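Local coordinates for LRA-12 (Uncultured bacterium, PDB 5AEB), which probably hydrolyses beta-lactam antibiotics, carbapenems among them, as a class B3 metallo-beta-lactamase with two zinc ions in its active site, at residues F24-G28 against Y243-F248; T151-L156 against S167-D171. All blocks are in the same frame, centred on the assembly; numbering follows the deposited sequence.

Contact 1. Residues F24-G28 against Y243-F248. With SO4 (sulfate ion), chain F.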
loop_
_atom_site.group_PDB
_atom_site.type_symbol
_atom_site.label_atom_id
_atom_site.label_comp_id
_atom_site.label_asym_id
_atom_site.label_seq_id
_atom_site.Cartn_x
_atom_site.Cartn_y
_atom_site.Cartn_z
ATOM N N PHE A 24 8.703 -12.826 -4.009
ATOM C CA PHE A 24 8.218 -14.107 -3.484
ATOM C C PHE A 24 6.713 -14.173 -3.351
ATOM O O PHE A 24 6.022 -13.140 -3.268
ATOM C CB PHE A 24 8.882 -14.457 -2.133
ATOM C CG PHE A 24 8.473 -13.576 -0.976
ATOM C CD1 PHE A 24 9.046 -12.308 -0.796
ATOM C CD2 PHE A 24 7.568 -14.037 -0.015
ATOM C CE1 PHE A 24 8.686 -11.500 0.289
ATOM C CE2 PHE A 24 7.189 -13.230 1.055
ATOM C CZ PHE A 24 7.753 -11.960 1.217
ATOM N N ARG A 25 6.224 -15.403 -3.309
ATOM C CA ARG A 25 4.840 -15.704 -3.029
ATOM C C ARG A 25 4.619 -15.689 -1.498
ATOM O O ARG A 25 5.284 -16.392 -0.747
ATOM C CB ARG A 25 4.523 -17.086 -3.620
ATOM C CG ARG A 25 3.057 -17.476 -3.667
ATOM C CD ARG A 25 2.916 -18.896 -4.231
ATOM N NE ARG A 25 1.506 -19.292 -4.238
ATOM C CZ ARG A 25 1.051 -20.550 -4.192
ATOM N NH1 ARG A 25 1.897 -21.570 -4.129
ATOM N NH2 ARG A 25 -0.269 -20.783 -4.195
ATOM N N ILE A 26 3.682 -14.853 -1.061
ATOM C CA ILE A 26 3.279 -14.788 0.312
ATOM C C ILE A 26 2.222 -15.878 0.577
ATOM O O ILE A 26 2.395 -16.702 1.475
ATOM C CB ILE A 26 2.715 -13.374 0.649
ATOM C CG1 ILE A 26 3.808 -12.298 0.435
ATOM C CG2 ILE A 26 2.165 -13.328 2.067
ATOM C CD1 ILE A 26 3.246 -10.946 0.027
ATOM N N ALA A 27 1.141 -15.872 -0.206
ATOM C CA ALA A 27 -0.014 -16.743 0.063
ATOM C C ALA A 27 -0.956 -16.775 -1.142
ATOM O O ALA A 27 -1.303 -15.738 -1.667
ATOM C CB ALA A 27 -0.756 -16.260 1.304
ATOM N N GLY A 28 -1.350 -17.964 -1.592
ATOM C CA GLY A 28 -2.279 -18.071 -2.713
ATOM C C GLY A 28 -1.745 -17.331 -3.938
ATOM O O GLY A 28 -0.599 -17.523 -4.331
ATOM N N TYR A 243 7.492 -21.487 -0.206
ATOM C CA TYR A 243 6.119 -21.156 0.159
ATOM C C TYR A 243 5.775 -21.453 1.633
ATOM O O TYR A 243 5.866 -22.587 2.080
ATOM C CB TYR A 243 5.172 -21.902 -0.777
ATOM C CG TYR A 243 3.738 -21.466 -0.680
ATOM C CD1 TYR A 243 3.388 -20.146 -0.907
ATOM C CD2 TYR A 243 2.725 -22.385 -0.380
ATOM C CE1 TYR A 243 2.076 -19.738 -0.830
ATOM C CE2 TYR A 243 1.403 -21.986 -0.294
ATOM C CZ TYR A 243 1.091 -20.655 -0.527
ATOM O OH TYR A 243 -0.195 -20.221 -0.463
ATOM N N ASN A 244 5.383 -20.422 2.380
ATOM C CA ASN A 244 4.955 -20.599 3.762
ATOM C C ASN A 244 4.020 -19.501 4.260
ATOM O O ASN A 244 4.467 -18.613 4.989
ATOM C CB ASN A 244 6.156 -20.668 4.706
ATOM C CG ASN A 244 5.782 -21.210 6.089
ATOM O OD1 ASN A 244 4.743 -21.865 6.267
ATOM N ND2 ASN A 244 6.641 -20.951 7.072
ATOM N N PRO A 245 2.721 -19.580 3.896
ATOM C CA PRO A 245 1.705 -18.594 4.324
ATOM C C PRO A 245 1.645 -18.402 5.845
ATOM O O PRO A 245 1.323 -17.296 6.344
ATOM C CB PRO A 245 0.380 -19.200 3.851
ATOM C CG PRO A 245 0.723 -20.299 2.912
ATOM C CD PRO A 245 2.159 -20.671 3.071
ATOM N N LYS A 246 1.951 -19.461 6.590
ATOM C CA LYS A 246 1.769 -19.403 8.048
ATOM C C LYS A 246 2.715 -18.429 8.771
ATOM O O LYS A 246 2.347 -17.871 9.816
ATOM C CB LYS A 246 1.745 -20.810 8.659
ATOM C CG LYS A 246 0.496 -21.577 8.199
ATOM C CD LYS A 246 0.555 -23.046 8.534
ATOM C CE LYS A 246 -0.638 -23.782 7.955
ATOM N NZ LYS A 246 -0.595 -25.204 8.439
ATOM N N SER A 247 3.882 -18.158 8.182
ATOM C CA SER A 247 4.812 -17.216 8.789
ATOM C C SER A 247 4.299 -15.772 8.773
ATOM O O SER A 247 4.833 -14.900 9.482
ATOM C CB SER A 247 6.216 -17.340 8.208
ATOM O OG SER A 247 6.177 -17.519 6.809
ATOM N N PHE A 248 3.215 -15.547 8.029
ATOM C CA PHE A 248 2.581 -14.241 7.947
ATOM C C PHE A 248 1.313 -14.117 8.799
ATOM O O PHE A 248 0.663 -13.071 8.822
ATOM C CB PHE A 248 2.354 -13.865 6.469
ATOM C CG PHE A 248 3.635 -13.659 5.715
ATOM C CD1 PHE A 248 4.343 -12.468 5.836
ATOM C CD2 PHE A 248 4.162 -14.673 4.922
ATOM C CE1 PHE A 248 5.539 -12.297 5.155
ATOM C CE2 PHE A 248 5.345 -14.505 4.235
ATOM C CZ PHE A 248 6.046 -13.325 4.365
HETATM S S SO4 F . -0.112 -24.645 -4.261
HETATM O O1 SO4 F . -0.948 -25.642 -3.551
HETATM O O2 SO4 F . -0.986 -23.933 -5.239
HETATM O O3 SO4 F . 1.018 -25.325 -4.945
HETATM O O4 SO4 F . 0.483 -23.721 -3.262
#
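A classic beta bulge in the edge strand 24-27, where I26 and A27 both face L30, meets the turn and short 3-10 segment that lead into the C-terminal helix 251-267. Y243 dominates one end. Its ring lies flat against the guanidinium of R25, with planes 12° apart and R25 CZ 3.9 Å from the ring centroid, a stacked cation-pi pair. The extended R25 side chain is held in this pose by its own segment, R25 NE donating to G28 O at 2.8 Å. At the rim of the same ring, G28 N gives a nearly straight hydrogen bond of 2.8 Å to Y243 OH, a hydroxyl also bonded to D174. A sulfate ion, probably from the crystallisation liquor, accepts a bond from R25 NH1 to its O4 (2.7 Å) and is also bound by E175 N.

The other end is apolar. I26 CG2 sits over the face of the F248 ring, 4.0 Å from its centroid, in a CH-pi contact, while the F24 and F248 rings touch rim to rim, F24 CE2 to F248 CZ being 3.5 Å. Between the two ends, I26 O accepts a CA-H...O contact from P245 CA at 3.5 Å, and A27 CB packs on P245 CB at 4.1 Å. The arrangement is that of a bulged edge strand covered by a loop of the other half of the alpha-beta/beta-alpha metallo-beta-lactamase fold.

Contact 2. Residues T151-L156 against S167-D171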
loop_
_atom_site.group_PDB
_atom_site.type_symbol
_atom_site.label_atom_id
_atom_site.label_comp_id
_atom_site.label_asym_id
_atom_site.label_seq_id
_atom_site.Cartn_x
_atom_site.Cartn_y
_atom_site.Cartn_z
ATOM N N THR A 151 -11.020 -13.182 -8.184
ATOM C CA THR A 151 -10.550 -12.421 -7.027
ATOM C C THR A 151 -11.465 -11.210 -6.829
ATOM O O THR A 151 -11.888 -10.569 -7.796
ATOM C CB THR A 151 -9.060 -12.032 -7.219
ATOM O OG1 THR A 151 -8.276 -13.226 -7.301
ATOM C CG2 THR A 151 -8.519 -11.168 -6.080
ATOM N N LYS A 152 -11.804 -10.939 -5.577
ATOM C CA LYS A 152 -12.580 -9.770 -5.201
ATOM C C LYS A 152 -11.890 -9.065 -4.032
ATOM O O LYS A 152 -11.695 -9.667 -2.975
ATOM C CB LYS A 152 -13.976 -10.218 -4.798
ATOM C CG LYS A 152 -14.977 -9.127 -4.490
ATOM C CD LYS A 152 -16.366 -9.745 -4.391
ATOM C CE LYS A 152 -17.452 -8.693 -4.198
ATOM N NZ LYS A 152 -18.823 -9.238 -4.414
ATOM N N LEU A 153 -11.485 -7.808 -4.233
ATOM C CA LEU A 153 -10.909 -6.982 -3.170
ATOM C C LEU A 153 -11.957 -6.037 -2.593
ATOM O O LEU A 153 -12.781 -5.496 -3.324
ATOM C CB LEU A 153 -9.734 -6.164 -3.687
ATOM C CG LEU A 153 -8.359 -6.861 -3.617
ATOM C CD1 LEU A 153 -8.334 -8.136 -4.429
ATOM C CD2 LEU A 153 -7.272 -5.933 -4.114
ATOM N N VAL A 154 -11.946 -5.867 -1.284
ATOM C CA VAL A 154 -12.731 -4.858 -0.650
ATOM C C VAL A 154 -11.774 -3.730 -0.210
ATOM O O VAL A 154 -10.843 -3.961 0.596
ATOM C CB VAL A 154 -13.486 -5.392 0.583
ATOM C CG1 VAL A 154 -14.308 -4.269 1.211
ATOM C CG2 VAL A 154 -14.436 -6.511 0.186
ATOM N N MET A 155 -12.003 -2.525 -0.737
ATOM C CA MET A 155 -11.278 -1.351 -0.239
ATOM C C MET A 155 -11.830 -0.845 1.081
ATOM O O MET A 155 -13.013 -0.635 1.199
ATOM C CB MET A 155 -11.289 -0.201 -1.229
ATOM C CG MET A 155 -10.158 0.773 -0.931
ATOM S SD MET A 155 -10.568 2.447 -1.412
ATOM C CE MET A 155 -11.802 2.832 -0.158
ATOM N N LEU A 156 -10.965 -0.669 2.071
ATOM C CA LEU A 156 -11.366 -0.066 3.352
ATOM C C LEU A 156 -10.777 1.332 3.504
ATOM O O LEU A 156 -9.562 1.499 3.490
ATOM C CB LEU A 156 -10.907 -0.944 4.518
ATOM C CG LEU A 156 -11.421 -2.377 4.423
ATOM C CD1 LEU A 156 -10.686 -3.283 5.403
ATOM C CD2 LEU A 156 -12.938 -2.487 4.546
ATOM N N SER A 167 -6.896 0.330 3.001
ATOM C CA SER A 167 -6.411 -1.031 3.044
ATOM C C SER A 167 -7.299 -1.856 2.082
ATOM O O SER A 167 -8.380 -1.393 1.675
ATOM C CB SER A 167 -6.539 -1.544 4.478
ATOM O OG SER A 167 -5.695 -0.808 5.357
ATOM N N PHE A 168 -6.844 -3.055 1.755
ATOM C CA PHE A 168 -7.582 -3.986 0.938
ATOM C C PHE A 168 -7.686 -5.321 1.658
ATOM O O PHE A 168 -6.708 -5.859 2.164
ATOM C CB PHE A 168 -6.963 -4.178 -0.459
ATOM C CG PHE A 168 -6.773 -2.900 -1.204
ATOM C CD1 PHE A 168 -7.806 -2.366 -1.959
ATOM C CD2 PHE A 168 -5.578 -2.200 -1.103
ATOM C CE1 PHE A 168 -7.641 -1.153 -2.632
ATOM C CE2 PHE A 168 -5.400 -1.008 -1.765
ATOM C CZ PHE A 168 -6.443 -0.471 -2.517
ATOM N N LEU A 169 -8.906 -5.818 1.702
ATOM C CA LEU A 169 -9.247 -7.087 2.306
ATOM C C LEU A 169 -9.756 -8.018 1.193
ATOM O O LEU A 169 -10.667 -7.649 0.414
ATOM C CB LEU A 169 -10.351 -6.842 3.337
ATOM C CG LEU A 169 -10.879 -7.943 4.254
ATOM C CD1 LEU A 169 -9.755 -8.367 5.198
ATOM C CD2 LEU A 169 -12.070 -7.319 5.028
ATOM N N PHE A 170 -9.138 -9.199 1.089
ATOM C CA PHE A 170 -9.522 -10.188 0.071
ATOM C C PHE A 170 -9.106 -11.601 0.445
ATOM O O PHE A 170 -8.129 -11.800 1.187
ATOM C CB PHE A 170 -8.948 -9.849 -1.320
ATOM C CG PHE A 170 -7.470 -10.067 -1.434
ATOM C CD1 PHE A 170 -6.567 -9.161 -0.850
ATOM C CD2 PHE A 170 -6.967 -11.179 -2.119
ATOM C CE1 PHE A 170 -5.193 -9.365 -0.923
ATOM C CE2 PHE A 170 -5.587 -11.374 -2.225
ATOM C CZ PHE A 170 -4.700 -10.481 -1.624
ATOM N N ASP A 171 -9.865 -12.563 -0.086
ATOM C CA ASP A 171 -9.546 -13.976 0.022
ATOM C C ASP A 171 -8.718 -14.488 -1.160
ATOM O O ASP A 171 -8.997 -14.139 -2.300
ATOM C CB ASP A 171 -10.839 -14.781 0.128
ATOM C CG ASP A 171 -11.564 -14.514 1.407
ATOM O OD1 ASP A 171 -10.881 -14.319 2.435
ATOM O OD2 ASP A 171 -12.807 -14.502 1.417
HETATM O O HOH W 1 -11.031 -13.097 -3.667
HETATM O O HOH W 2 -12.165 -12.115 -1.278
#
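Strands 151-156 and 167-171 run antiparallel as the two arms of a hairpin, their axes 4.6 Å apart at closest approach and their directions 151° apart. V154 and L169 form a hydrogen-bonded pair, V154 N to L169 O at 2.8 Å and L169 N to V154 O at 2.9 Å; L156 and S167 form the next, with L156 N to S167 O at 2.7 Å and S167 N to L156 O at 3.0 Å. Toward T151 the strands splay, and two waters bridge the gap: one links K152 N to D171 O, the other D171 N to K152 O.

On one face L153 CD1 packs on F170 CB (3.6 Å) and M155 CG on the F168 ring at CE1 (3.6 Å), with L153 and F170 also reaching I43 of the facing sheet. On the other, L156 CD1 meets L169 CB at 4.1 Å. Direct backbone bonds thus join the hairpin where the strands are close, water replaces them where the strands diverge, and one apolar face serves the interior of the sandwich.

Contact 1 joins parts of the chain 215 residues apart, whereas contact 2 is a local hairpin nested within the loop that contact 1 closes. Their centres are about 17 Å apart and their nearest atoms about 6 Å, without touching. Strand 24-27 is an outer strand of the seven-stranded sheet, while strands 151-157 and 166-173 lie in the five-stranded one. Strand 178-184 relates the two: it is bonded to 166-173, and its I181 touches both A27 and F170. Contact 1 therefore fastens the beginning of the first sheet to the approach to the last helix, while contact 2 pairs two neighbouring strands within the second sheet. Contact 1 lies away from the zinc site; the side chain of S167 in contact 2 is about 12 Å from a bound zinc ion.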